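Local atomic coordinates of protein YibA (Escherichia coli, PDB entry 1OYZ), a protein that is of unknown function but folds as an elongated all-helical solenoid containing HEAT repeats, with an oxidoreductase activity suggested only tentatively. Residues L58-C63 and D89-I94; P162-L167 and N186-S191; D230-N235 and K251-V256. One frame throughout, in Å; residues are numbered along the deposited sequence.

The three contacts follow one another along the chain and along the elongated, all-helical molecule, and they share no helix. Contact 1 joins helices 53-63 and 88-101; contact 2 sets helix 161-168 against the loop between helices 173-186 and 191-200; contact 3 brings the end of helix 225-232 to the start of helix 254-261. Their centres lie about 33 Å apart from contact 1 to contact 2 and about 28 Å from contact 2 to contact 3. Contacts 1 and 3, about 55 Å apart between centres, fall on opposite sides of the chain's centre. Each ties together pieces close in sequence, consistent with a HEAT-type solenoid built by local stacking.

Contact 1: residues L58-C63 and D89-I94; sequences LAIEFC and DNVFNI
The 2.8 Å bond from Phe-62 N to Leu-58 O winds the helical turn from which Ile-60 and Cys-63 meet Val-91 and Ile-94. Across the contact all the touching is apolar. Ile-60 uses both of its branches: CG1 lies beside the backbone N (chi1 -74°) and carries CD1 to Val-91 CG2 at 4.1 Å, while the CG2 methyl, on the other branch, meets Ile-94 CD1 at 4.0 Å. Its side chain crosses those of Val-91 and Ile-94 at about a right angle. Ile-94, whose CB is directed at the other helix, is likewise shared. Its extended CG1-CD1 arm (chi2 171°) goes to Ile-60, and its CG2 methyl lies against Cys-63, 4.1 Å from SG. The cysteine thus fills a buried place beside a methyl group, with its thiol acting as an apolar partner. Leu-78 of helix 68-80 touches both Cys-63 and Val-91, whereas Ile-60 and Ile-94 are partly exposed. The axes of the two segments run the same way, inclined by 29° and 11.5 Å apart at their closest, a separation bridged by the side chains of Ile-60, Cys-63, Val-91 and Ile-94. Such a pair of codirectional helices lying side by side, with the intervening helix packed against both, is consistent with an alpha solenoid of the HEAT type.

Contact 2: residues P162-L167 and N186-S191; sequences PLLINL and NKYDNS
Apolar packing carries the contact between Leu-164 and Tyr-188. The CD2 methyl of Leu-164 comes up to the edge of the phenol ring, near its plane, and sits 4.0 Å from Tyr-188 CE1 and equally far from Tyr-188 CD1, so that it straddles one side of the ring. The two side chains cross at about a right angle. Leu-164 adopts a conformation in which neither torsion is staggered (chi1 -110°, chi2 18°), and this places CD2 at the tyrosine; the same side chain also packs on Ile-152 and Ile-183. A face of the ring is approached by Asn-186 CB, 3.2 Å above the ring plane and displaced toward the rim. The second touch is looser: the CD1 methyl of Ile-165 lies against the end of the Asn-190 amide, about 4.3 Å from both Asn-190 OD1 and Asn-190 ND2.

Helix 161-168 lies within the HEAT-repeat region, and here it rests on the turn joining the next two helices, consistent with the helix-to-turn packing of a HEAT-type solenoid.

Polar interactions shape that turn from within. Lys-187, at a positive phi of 55°, ends helix 173-186 in a Schellman motif, after which the chain extends through Tyr-188 and Asp-189. Asn-190 is the N-cap of helix 191-200; its OD1 accepts a hydrogen bond from the backbone N of Ile-193, a residue that Ile-165 also touches, and this bond fixes the amide. Asp-189 OD2 forms a salt bridge with Arg-194 NH2. On the other segment, backbone bonds from Asn-166 N to Pro-162 O (3.1 Å) and from Leu-167 N to Leu-163 O (2.9 Å) hold the turn that carries Leu-164 and Ile-165.

Contact 3: residues D230-N235 and K251-V256; sequences DELKKN and KTLLPV
CG lies beside the backbone N in both Leu-232 and Leu-253, but their second torsions differ: chi2 of 159° extends CD1 of Leu-232 away from its CA, whereas chi2 of 75° leaves CD2 as the extended methyl of Leu-253. These two methyls meet across the gap, CD1 of Leu-232 lying 3.8 Å from CD2 of Leu-253. Such apolar packing fits the HEAT-type alpha solenoid: the end of helix 225-232 meets the start of helix 254-261, and helix 239-248 comes between them in sequence. The leucine side chains cross at about a right angle, and both also touch Ala-245 of that intervening helix. The same Leu-232 CD1 reaches Val-256 CG2 at 4.2 Å, making this one methyl the meeting point of both partners. At the outer margin the aliphatic stem of Lys-233 lies by the valine, CE standing 4.3 Å from Val-256 CG1.

Away from these contacts, the turn after Leu-232 is clasped by a salt bridge. Glu-231 OE1 also pairs with Arg-209 NH2, so two cations share that oxygen and would probably favour the ionised carboxylate. Lys-234 NZ approaches Glu-231 OE1 at 2.9 Å from the syn side, 28° out of the carboxylate plane.

Contact 1: residues L58-C63 and D89-I94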
ATOM      1  N   LEU A  58      24.869  13.617  -4.599  1.00 36.52           N
ATOM      2  CA  LEU A  58      24.899  13.661  -3.162  1.00 36.89           C
ATOM      3  C   LEU A  58      24.030  12.532  -2.585  1.00 36.45           C
ATOM      4  O   LEU A  58      24.393  11.907  -1.588  1.00 33.75           O
ATOM      5  CB  LEU A  58      24.396  15.025  -2.710  1.00 39.10           C
ATOM      6  CG  LEU A  58      24.530  15.457  -1.251  1.00 42.72           C
ATOM      7  CD1 LEU A  58      23.486  14.737  -0.397  1.00 42.77           C
ATOM      8  CD2 LEU A  58      25.968  15.180  -0.757  1.00 42.11           C
ATOM      9  N   ALA A  59      22.882  12.276  -3.209  1.00 34.11           N
ATOM     10  CA  ALA A  59      21.989  11.216  -2.727  1.00 33.91           C
ATOM     11  C   ALA A  59      22.681   9.848  -2.813  1.00 33.00           C
ATOM     12  O   ALA A  59      22.618   9.034  -1.878  1.00 32.28           O
ATOM     13  CB  ALA A  59      20.686  11.213  -3.539  1.00 32.97           C
ATOM     14  N   ILE A  60      23.344   9.616  -3.941  1.00 33.90           N
ATOM     15  CA  ILE A  60      24.093   8.395  -4.168  1.00 35.06           C
ATOM     16  C   ILE A  60      25.177   8.285  -3.091  1.00 36.12           C
ATOM     17  O   ILE A  60      25.238   7.287  -2.372  1.00 36.58           O
ATOM     18  CB  ILE A  60      24.712   8.404  -5.570  1.00 35.73           C
ATOM     19  CG1 ILE A  60      23.599   8.162  -6.595  1.00 34.71           C
ATOM     20  CG2 ILE A  60      25.865   7.359  -5.668  1.00 35.73           C
ATOM     21  CD1 ILE A  60      23.994   8.491  -8.033  1.00 36.04           C
ATOM     22  N   GLU A  61      25.996   9.317  -2.927  1.00 36.21           N
ATOM     23  CA  GLU A  61      27.023   9.230  -1.892  1.00 38.32           C
ATOM     24  C   GLU A  61      26.401   8.922  -0.529  1.00 37.19           C
ATOM     25  O   GLU A  61      26.903   8.053   0.206  1.00 36.77           O
ATOM     26  CB  GLU A  61      27.818  10.520  -1.791  1.00 41.31           C
ATOM     27  CG  GLU A  61      28.519  10.892  -3.059  1.00 46.79           C
ATOM     28  CD  GLU A  61      29.291  12.179  -2.904  1.00 50.92           C
ATOM     29  OE1 GLU A  61      29.839  12.659  -3.917  1.00 53.70           O
ATOM     30  OE2 GLU A  61      29.358  12.707  -1.766  1.00 53.31           O
ATOM     31  N   PHE A  62      25.324   9.630  -0.182  1.00 35.53           N
ATOM     32  CA  PHE A  62      24.645   9.386   1.091  1.00 35.85           C
ATOM     33  C   PHE A  62      24.276   7.918   1.209  1.00 34.39           C
ATOM     34  O   PHE A  62      24.213   7.381   2.308  1.00 34.12           O
ATOM     35  CB  PHE A  62      23.359  10.211   1.218  1.00 36.90           C
ATOM     36  CG  PHE A  62      23.547  11.518   1.926  1.00 37.66           C
ATOM     37  CD1 PHE A  62      24.740  12.226   1.791  1.00 38.77           C
ATOM     38  CD2 PHE A  62      22.537  12.052   2.710  1.00 39.25           C
ATOM     39  CE1 PHE A  62      24.924  13.443   2.429  1.00 37.64           C
ATOM     40  CE2 PHE A  62      22.706  13.274   3.353  1.00 39.82           C
ATOM     41  CZ  PHE A  62      23.906  13.972   3.213  1.00 38.05           C
ATOM     42  N   CYS A  63      24.018   7.286   0.072  1.00 33.78           N
ATOM     43  CA  CYS A  63      23.660   5.884   0.078  1.00 35.46           C
ATOM     44  C   CYS A  63      24.760   5.016   0.672  1.00 36.53           C
ATOM     45  O   CYS A  63      24.487   3.915   1.136  1.00 36.96           O
ATOM     46  CB  CYS A  63      23.309   5.421  -1.332  1.00 33.19           C
ATOM     47  SG  CYS A  63      21.584   5.799  -1.712  1.00 32.28           S
ATOM     48  N   ASP A  89      19.801   2.967 -14.608  1.00 40.60           N
ATOM     49  CA  ASP A  89      20.088   1.590 -14.228  1.00 38.60           C
ATOM     50  C   ASP A  89      20.962   1.509 -12.984  1.00 35.55           C
ATOM     51  O   ASP A  89      20.691   0.709 -12.088  1.00 33.45           O
ATOM     52  CB  ASP A  89      20.763   0.832 -15.375  1.00 41.67           C
ATOM     53  CG  ASP A  89      19.779   0.427 -16.468  1.00 43.74           C
ATOM     54  OD1 ASP A  89      18.582   0.220 -16.169  1.00 43.08           O
ATOM     55  OD2 ASP A  89      20.209   0.288 -17.627  1.00 46.48           O
ATOM     56  N   ASN A  90      22.005   2.338 -12.928  1.00 33.85           N
ATOM     57  CA  ASN A  90      22.901   2.336 -11.779  1.00 34.91           C
ATOM     58  C   ASN A  90      22.161   2.717 -10.490  1.00 34.16           C
ATOM     59  O   ASN A  90      22.414   2.141  -9.432  1.00 33.57           O
ATOM     60  CB  ASN A  90      24.090   3.286 -11.998  1.00 39.73           C
ATOM     61  CG  ASN A  90      25.039   2.812 -13.118  1.00 47.09           C
ATOM     62  OD1 ASN A  90      26.189   3.270 -13.215  1.00 50.23           O
ATOM     63  ND2 ASN A  90      24.556   1.897 -13.969  1.00 49.44           N
ATOM     64  N   VAL A  91      21.245   3.679 -10.570  1.00 30.99           N
ATOM     65  CA  VAL A  91      20.518   4.081  -9.380  1.00 28.83           C
ATOM     66  C   VAL A  91      19.590   2.956  -8.956  1.00 25.46           C
ATOM     67  O   VAL A  91      19.496   2.621  -7.781  1.00 26.60           O
ATOM     68  CB  VAL A  91      19.739   5.417  -9.623  1.00 28.99           C
ATOM     69  CG1 VAL A  91      18.688   5.652  -8.506  1.00 30.85           C
ATOM     70  CG2 VAL A  91      20.729   6.584  -9.645  1.00 28.35           C
ATOM     71  N   PHE A  92      18.922   2.356  -9.916  1.00 25.71           N
ATOM     72  CA  PHE A  92      18.052   1.261  -9.582  1.00 30.03           C
ATOM     73  C   PHE A  92      18.879   0.177  -8.873  1.00 29.64           C
ATOM     74  O   PHE A  92      18.517  -0.299  -7.800  1.00 32.16           O
ATOM     75  CB  PHE A  92      17.428   0.679 -10.824  1.00 30.06           C
ATOM     76  CG  PHE A  92      16.500  -0.404 -10.524  1.00 29.90           C
ATOM     77  CD1 PHE A  92      15.200  -0.124 -10.147  1.00 31.22           C
ATOM     78  CD2 PHE A  92      16.943  -1.707 -10.496  1.00 30.93           C
ATOM     79  CE1 PHE A  92      14.356  -1.128  -9.748  1.00 29.36           C
ATOM     80  CE2 PHE A  92      16.096  -2.718 -10.092  1.00 31.83           C
ATOM     81  CZ  PHE A  92      14.804  -2.433  -9.715  1.00 30.22           C
ATOM     82  N   ASN A  93      20.004  -0.188  -9.466  1.00 30.00           N
ATOM     83  CA  ASN A  93      20.852  -1.207  -8.869  1.00 31.32           C
ATOM     84  C   ASN A  93      21.282  -0.825  -7.486  1.00 30.73           C
ATOM     85  O   ASN A  93      21.332  -1.674  -6.584  1.00 33.63           O
ATOM     86  CB  ASN A  93      22.045  -1.478  -9.773  1.00 34.00           C
ATOM     87  CG  ASN A  93      21.619  -2.179 -11.045  1.00 37.86           C
ATOM     88  OD1 ASN A  93      22.258  -2.056 -12.087  1.00 42.67           O
ATOM     89  ND2 ASN A  93      20.517  -2.919 -10.963  1.00 39.48           N
ATOM     90  N   ILE A  94      21.574   0.453  -7.288  1.00 27.97           N
ATOM     91  CA  ILE A  94      21.936   0.881  -5.960  1.00 28.59           C
ATOM     92  C   ILE A  94      20.780   0.635  -4.987  1.00 27.69           C
ATOM     93  O   ILE A  94      21.000   0.122  -3.906  1.00 30.04           O
ATOM     94  CB  ILE A  94      22.320   2.356  -5.942  1.00 31.96           C
ATOM     95  CG1 ILE A  94      23.671   2.525  -6.666  1.00 33.02           C
ATOM     96  CG2 ILE A  94      22.389   2.868  -4.504  1.00 31.95           C
ATOM     97  CD1 ILE A  94      24.082   3.949  -6.916  1.00 33.66           C
TER

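Contact 2: residues P162-L167 and N186-S191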
ATOM      1  N   PRO A 162       1.904 -16.193  -4.911  1.00 42.16           N
ATOM      2  CA  PRO A 162       2.414 -16.986  -3.798  1.00 39.71           C
ATOM      3  C   PRO A 162       2.945 -16.089  -2.670  1.00 39.73           C
ATOM      4  O   PRO A 162       2.754 -16.377  -1.494  1.00 39.20           O
ATOM      5  CB  PRO A 162       3.505 -17.814  -4.449  1.00 40.06           C
ATOM      6  CG  PRO A 162       3.019 -17.952  -5.895  1.00 41.52           C
ATOM      7  CD  PRO A 162       2.515 -16.587  -6.195  1.00 42.94           C
ATOM      8  N   LEU A 163       3.611 -14.999  -3.036  1.00 40.18           N
ATOM      9  CA  LEU A 163       4.158 -14.072  -2.042  1.00 38.95           C
ATOM     10  C   LEU A 163       2.975 -13.450  -1.301  1.00 36.86           C
ATOM     11  O   LEU A 163       2.929 -13.425  -0.078  1.00 36.40           O
ATOM     12  CB  LEU A 163       4.994 -12.993  -2.735  1.00 35.39           C
ATOM     13  CG  LEU A 163       6.165 -13.470  -3.614  1.00 38.53           C
ATOM     14  CD1 LEU A 163       6.973 -12.229  -3.990  1.00 35.23           C
ATOM     15  CD2 LEU A 163       7.086 -14.500  -2.889  1.00 34.22           C
ATOM     16  N   LEU A 164       2.034 -12.951  -2.089  1.00 35.76           N
ATOM     17  CA  LEU A 164       0.798 -12.364  -1.607  1.00 35.90           C
ATOM     18  C   LEU A 164       0.124 -13.291  -0.587  1.00 36.47           C
ATOM     19  O   LEU A 164      -0.245 -12.872   0.516  1.00 35.96           O
ATOM     20  CB  LEU A 164      -0.129 -12.124  -2.802  1.00 36.23           C
ATOM     21  CG  LEU A 164      -0.364 -10.657  -3.190  1.00 37.33           C
ATOM     22  CD1 LEU A 164       0.706  -9.766  -2.597  1.00 36.26           C
ATOM     23  CD2 LEU A 164      -0.419 -10.533  -4.707  1.00 36.67           C
ATOM     24  N   ILE A 165      -0.001 -14.566  -0.944  1.00 38.12           N
ATOM     25  CA  ILE A 165      -0.614 -15.529  -0.056  1.00 37.94           C
ATOM     26  C   ILE A 165       0.147 -15.604   1.251  1.00 37.95           C
ATOM     27  O   ILE A 165      -0.460 -15.579   2.322  1.00 38.08           O
ATOM     28  CB  ILE A 165      -0.689 -16.919  -0.739  1.00 40.80           C
ATOM     29  CG1 ILE A 165      -1.675 -16.854  -1.899  1.00 39.06           C
ATOM     30  CG2 ILE A 165      -1.128 -17.991   0.252  1.00 40.04           C
ATOM     31  CD1 ILE A 165      -1.822 -18.158  -2.662  1.00 42.22           C
ATOM     32  N   ASN A 166       1.478 -15.672   1.197  1.00 38.06           N
ATOM     33  CA  ASN A 166       2.215 -15.743   2.459  1.00 37.02           C
ATOM     34  C   ASN A 166       2.015 -14.462   3.287  1.00 34.81           C
ATOM     35  O   ASN A 166       1.961 -14.527   4.509  1.00 35.35           O
ATOM     36  CB  ASN A 166       3.709 -15.990   2.213  1.00 40.97           C
ATOM     37  CG  ASN A 166       4.353 -16.836   3.314  1.00 42.86           C
ATOM     38  OD1 ASN A 166       3.973 -17.983   3.525  1.00 45.06           O
ATOM     39  ND2 ASN A 166       5.316 -16.262   4.029  1.00 45.20           N
ATOM     40  N   LEU A 167       1.887 -13.311   2.626  1.00 31.86           N
ATOM     41  CA  LEU A 167       1.681 -12.046   3.340  1.00 31.41           C
ATOM     42  C   LEU A 167       0.286 -11.996   3.977  1.00 32.08           C
ATOM     43  O   LEU A 167       0.062 -11.292   4.959  1.00 31.48           O
ATOM     44  CB  LEU A 167       1.895 -10.841   2.398  1.00 28.22           C
ATOM     45  CG  LEU A 167       3.355 -10.687   1.905  1.00 30.90           C
ATOM     46  CD1 LEU A 167       3.479  -9.622   0.814  1.00 31.07           C
ATOM     47  CD2 LEU A 167       4.256 -10.333   3.089  1.00 29.76           C
ATOM     48  N   ASN A 186      -6.360  -6.708  -7.957  1.00 51.63           N
ATOM     49  CA  ASN A 186      -6.037  -7.431  -9.173  1.00 52.66           C
ATOM     50  C   ASN A 186      -6.991  -8.584  -9.477  1.00 52.13           C
ATOM     51  O   ASN A 186      -6.828  -9.289 -10.468  1.00 51.76           O
ATOM     52  CB  ASN A 186      -4.609  -7.942  -9.090  1.00 54.75           C
ATOM     53  CG  ASN A 186      -3.591  -6.812  -9.061  1.00 57.48           C
ATOM     54  OD1 ASN A 186      -2.471  -6.989  -8.588  1.00 59.77           O
ATOM     55  ND2 ASN A 186      -3.973  -5.648  -9.584  1.00 58.72           N
ATOM     56  N   LYS A 187      -7.993  -8.764  -8.626  1.00 52.87           N
ATOM     57  CA  LYS A 187      -8.981  -9.820  -8.813  1.00 53.08           C
ATOM     58  C   LYS A 187      -8.352 -11.201  -8.949  1.00 52.62           C
ATOM     59  O   LYS A 187      -8.820 -12.037  -9.711  1.00 52.57           O
ATOM     60  CB  LYS A 187      -9.859  -9.515 -10.033  1.00 54.75           C
ATOM     61  CG  LYS A 187     -10.667  -8.221  -9.895  1.00 55.39           C
ATOM     62  CD  LYS A 187     -11.514  -7.958 -11.128  1.00 57.51           C
ATOM     63  CE  LYS A 187     -12.108  -6.557 -11.118  1.00 58.11           C
ATOM     64  NZ  LYS A 187     -13.057  -6.418 -12.251  1.00 59.16           N
ATOM     65  N   TYR A 188      -7.280 -11.431  -8.204  1.00 51.66           N
ATOM     66  CA  TYR A 188      -6.622 -12.718  -8.225  1.00 51.91           C
ATOM     67  C   TYR A 188      -7.530 -13.713  -7.499  1.00 50.48           C
ATOM     68  O   TYR A 188      -8.147 -13.379  -6.489  1.00 48.30           O
ATOM     69  CB  TYR A 188      -5.275 -12.614  -7.519  1.00 55.53           C
ATOM     70  CG  TYR A 188      -4.267 -11.773  -8.261  1.00 59.96           C
ATOM     71  CD1 TYR A 188      -3.157 -11.238  -7.601  1.00 60.45           C
ATOM     72  CD2 TYR A 188      -4.407 -11.526  -9.636  1.00 60.69           C
ATOM     73  CE1 TYR A 188      -2.212 -10.475  -8.286  1.00 63.09           C
ATOM     74  CE2 TYR A 188      -3.472 -10.766 -10.328  1.00 62.70           C
ATOM     75  CZ  TYR A 188      -2.372 -10.241  -9.651  1.00 63.41           C
ATOM     76  OH  TYR A 188      -1.448  -9.467 -10.336  1.00 64.85           O
ATOM     77  N   ASP A 189      -7.615 -14.934  -8.002  1.00 49.33           N
ATOM     78  CA  ASP A 189      -8.480 -15.903  -7.353  1.00 48.49           C
ATOM     79  C   ASP A 189      -8.040 -17.348  -7.546  1.00 46.54           C
ATOM     80  O   ASP A 189      -7.597 -17.751  -8.620  1.00 47.21           O
ATOM     81  CB  ASP A 189      -9.922 -15.688  -7.846  1.00 47.57           C
ATOM     82  CG  ASP A 189     -10.951 -16.502  -7.071  1.00 48.14           C
ATOM     83  OD1 ASP A 189     -10.678 -16.919  -5.915  1.00 47.01           O
ATOM     84  OD2 ASP A 189     -12.056 -16.702  -7.626  1.00 46.36           O
ATOM     85  N   ASN A 190      -8.132 -18.104  -6.462  1.00 44.95           N
ATOM     86  CA  ASN A 190      -7.799 -19.516  -6.444  1.00 43.93           C
ATOM     87  C   ASN A 190      -8.229 -20.074  -5.094  1.00 44.59           C
ATOM     88  O   ASN A 190      -8.548 -19.326  -4.156  1.00 43.76           O
ATOM     89  CB  ASN A 190      -6.301 -19.774  -6.696  1.00 42.30           C
ATOM     90  CG  ASN A 190      -5.400 -19.145  -5.655  1.00 41.07           C
ATOM     91  OD1 ASN A 190      -5.555 -19.350  -4.454  1.00 37.82           O
ATOM     92  ND2 ASN A 190      -4.427 -18.385  -6.126  1.00 43.58           N
ATOM     93  N   SER A 191      -8.249 -21.389  -4.996  1.00 43.55           N
ATOM     94  CA  SER A 191      -8.694 -22.023  -3.773  1.00 43.70           C
ATOM     95  C   SER A 191      -7.952 -21.501  -2.541  1.00 42.76           C
ATOM     96  O   SER A 191      -8.556 -21.263  -1.503  1.00 42.89           O
ATOM     97  CB  SER A 191      -8.536 -23.537  -3.913  1.00 42.45           C
ATOM     98  OG  SER A 191      -8.738 -24.156  -2.664  1.00 47.91           O
TER

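Contact 3: residues D230-N235 and K251-V256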
ATOM      1  N   ASP A 230     -24.410 -11.145  10.057  1.00 37.63           N
ATOM      2  CA  ASP A 230     -24.190 -10.467  11.327  1.00 40.14           C
ATOM      3  C   ASP A 230     -23.874  -8.980  11.187  1.00 38.98           C
ATOM      4  O   ASP A 230     -24.323  -8.170  11.992  1.00 38.75           O
ATOM      5  CB  ASP A 230     -23.046 -11.102  12.108  1.00 43.35           C
ATOM      6  CG  ASP A 230     -23.328 -12.529  12.501  1.00 46.95           C
ATOM      7  OD1 ASP A 230     -22.371 -13.200  12.950  1.00 47.24           O
ATOM      8  OD2 ASP A 230     -24.492 -12.969  12.365  1.00 49.43           O
ATOM      9  N   GLU A 231     -23.073  -8.643  10.182  1.00 37.94           N
ATOM     10  CA  GLU A 231     -22.657  -7.274   9.952  1.00 38.16           C
ATOM     11  C   GLU A 231     -23.817  -6.415   9.511  1.00 37.72           C
ATOM     12  O   GLU A 231     -23.923  -5.252   9.915  1.00 37.80           O
ATOM     13  CB  GLU A 231     -21.556  -7.238   8.898  1.00 36.79           C
ATOM     14  CG  GLU A 231     -20.273  -7.790   9.427  1.00 41.81           C
ATOM     15  CD  GLU A 231     -19.731  -6.964  10.566  1.00 42.88           C
ATOM     16  OE1 GLU A 231     -19.132  -7.546  11.490  1.00 44.51           O
ATOM     17  OE2 GLU A 231     -19.912  -5.724  10.539  1.00 45.90           O
ATOM     18  N   LEU A 232     -24.695  -6.970   8.681  1.00 34.83           N
ATOM     19  CA  LEU A 232     -25.820  -6.170   8.236  1.00 36.27           C
ATOM     20  C   LEU A 232     -26.802  -5.914   9.363  1.00 35.47           C
ATOM     21  O   LEU A 232     -27.614  -5.016   9.253  1.00 36.69           O
ATOM     22  CB  LEU A 232     -26.533  -6.839   7.047  1.00 36.98           C
ATOM     23  CG  LEU A 232     -25.732  -6.946   5.742  1.00 38.55           C
ATOM     24  CD1 LEU A 232     -26.316  -8.044   4.846  1.00 37.90           C
ATOM     25  CD2 LEU A 232     -25.752  -5.585   5.025  1.00 39.76           C
ATOM     26  N   LYS A 233     -26.727  -6.660  10.460  1.00 36.86           N
ATOM     27  CA  LYS A 233     -27.702  -6.429  11.536  1.00 40.59           C
ATOM     28  C   LYS A 233     -27.266  -5.406  12.574  1.00 41.00           C
ATOM     29  O   LYS A 233     -27.998  -5.099  13.512  1.00 41.33           O
ATOM     30  CB  LYS A 233     -28.061  -7.746  12.232  1.00 40.43           C
ATOM     31  CG  LYS A 233     -28.784  -8.718  11.315  1.00 44.06           C
ATOM     32  CD  LYS A 233     -29.162  -9.974  12.063  1.00 45.69           C
ATOM     33  CE  LYS A 233     -30.121 -10.840  11.256  1.00 47.61           C
ATOM     34  NZ  LYS A 233     -30.706 -11.898  12.144  1.00 51.78           N
ATOM     35  N   LYS A 234     -26.074  -4.865  12.402  1.00 42.81           N
ATOM     36  CA  LYS A 234     -25.595  -3.888  13.351  1.00 44.14           C
ATOM     37  C   LYS A 234     -26.338  -2.557  13.237  1.00 42.92           C
ATOM     38  O   LYS A 234     -26.967  -2.249  12.219  1.00 41.84           O
ATOM     39  CB  LYS A 234     -24.091  -3.712  13.170  1.00 45.68           C
ATOM     40  CG  LYS A 234     -23.336  -5.001  13.519  1.00 48.37           C
ATOM     41  CD  LYS A 234     -21.834  -4.844  13.386  1.00 50.18           C
ATOM     42  CE  LYS A 234     -21.095  -6.030  13.973  1.00 50.71           C
ATOM     43  NZ  LYS A 234     -19.622  -5.867  13.798  1.00 52.75           N
ATOM     44  N   ASN A 235     -26.276  -1.792  14.314  1.00 41.80           N
ATOM     45  CA  ASN A 235     -26.907  -0.490  14.397  1.00 43.82           C
ATOM     46  C   ASN A 235     -26.175   0.460  13.438  1.00 42.50           C
ATOM     47  O   ASN A 235     -26.788   1.272  12.745  1.00 41.10           O
ATOM     48  CB  ASN A 235     -26.812   0.014  15.827  1.00 45.91           C
ATOM     49  CG  ASN A 235     -27.920   0.953  16.167  1.00 51.13           C
ATOM     50  OD1 ASN A 235     -29.082   0.544  16.257  1.00 53.52           O
ATOM     51  ND2 ASN A 235     -27.584   2.231  16.357  1.00 51.97           N
ATOM     52  N   LYS A 251     -29.702 -14.614  -2.665  1.00 30.91           N
ATOM     53  CA  LYS A 251     -30.974 -14.035  -2.231  1.00 30.24           C
ATOM     54  C   LYS A 251     -31.330 -14.261  -0.780  1.00 32.03           C
ATOM     55  O   LYS A 251     -32.363 -13.797  -0.312  1.00 32.31           O
ATOM     56  CB  LYS A 251     -32.103 -14.519  -3.129  1.00 29.42           C
ATOM     57  CG  LYS A 251     -31.938 -14.155  -4.608  1.00 31.20           C
ATOM     58  CD  LYS A 251     -33.200 -14.543  -5.413  1.00 34.32           C
ATOM     59  CE  LYS A 251     -33.145 -14.023  -6.844  1.00 35.29           C
ATOM     60  NZ  LYS A 251     -31.790 -14.304  -7.432  1.00 39.20           N
ATOM     61  N   THR A 252     -30.474 -14.964  -0.058  1.00 31.05           N
ATOM     62  CA  THR A 252     -30.734 -15.190   1.347  1.00 33.73           C
ATOM     63  C   THR A 252     -30.705 -13.850   2.077  1.00 32.22           C
ATOM     64  O   THR A 252     -31.275 -13.706   3.153  1.00 31.53           O
ATOM     65  CB  THR A 252     -29.660 -16.070   2.005  1.00 33.42           C
ATOM     66  OG1 THR A 252     -29.529 -17.286   1.275  1.00 36.79           O
ATOM     67  CG2 THR A 252     -30.050 -16.375   3.441  1.00 36.33           C
ATOM     68  N   LEU A 253     -30.023 -12.878   1.490  1.00 32.24           N
ATOM     69  CA  LEU A 253     -29.910 -11.578   2.120  1.00 32.34           C
ATOM     70  C   LEU A 253     -31.001 -10.573   1.778  1.00 32.12           C
ATOM     71  O   LEU A 253     -30.988  -9.454   2.288  1.00 29.68           O
ATOM     72  CB  LEU A 253     -28.551 -10.949   1.809  1.00 33.74           C
ATOM     73  CG  LEU A 253     -27.336 -11.701   2.340  1.00 35.35           C
ATOM     74  CD1 LEU A 253     -27.116 -12.899   1.480  1.00 40.32           C
ATOM     75  CD2 LEU A 253     -26.093 -10.828   2.284  1.00 37.57           C
ATOM     76  N   LEU A 254     -31.949 -10.948   0.928  1.00 30.81           N
ATOM     77  CA  LEU A 254     -32.997 -10.003   0.584  1.00 30.84           C
ATOM     78  C   LEU A 254     -33.850  -9.590   1.763  1.00 30.15           C
ATOM     79  O   LEU A 254     -34.083  -8.415   1.971  1.00 31.71           O
ATOM     80  CB  LEU A 254     -33.878 -10.560  -0.537  1.00 31.05           C
ATOM     81  CG  LEU A 254     -33.201 -10.560  -1.911  1.00 32.00           C
ATOM     82  CD1 LEU A 254     -34.047 -11.345  -2.924  1.00 32.48           C
ATOM     83  CD2 LEU A 254     -33.022  -9.136  -2.384  1.00 33.01           C
ATOM     84  N   PRO A 255     -34.303 -10.548   2.578  1.00 33.64           N
ATOM     85  CA  PRO A 255     -35.139 -10.172   3.722  1.00 33.86           C
ATOM     86  C   PRO A 255     -34.544  -9.081   4.604  1.00 35.46           C
ATOM     87  O   PRO A 255     -35.193  -8.066   4.865  1.00 34.54           O
ATOM     88  CB  PRO A 255     -35.306 -11.498   4.465  1.00 35.17           C
ATOM     89  CG  PRO A 255     -35.272 -12.505   3.335  1.00 35.12           C
ATOM     90  CD  PRO A 255     -34.063 -12.005   2.578  1.00 33.13           C
ATOM     91  N   VAL A 256     -33.300  -9.288   5.038  1.00 34.79           N
ATOM     92  CA  VAL A 256     -32.623  -8.341   5.897  1.00 34.81           C
ATOM     93  C   VAL A 256     -32.400  -7.011   5.201  1.00 34.56           C
ATOM     94  O   VAL A 256     -32.479  -5.967   5.828  1.00 32.61           O
ATOM     95  CB  VAL A 256     -31.254  -8.890   6.369  1.00 38.31           C
ATOM     96  CG1 VAL A 256     -31.455 -10.128   7.211  1.00 40.67           C
ATOM     97  CG2 VAL A 256     -30.385  -9.228   5.168  1.00 38.84           C
TER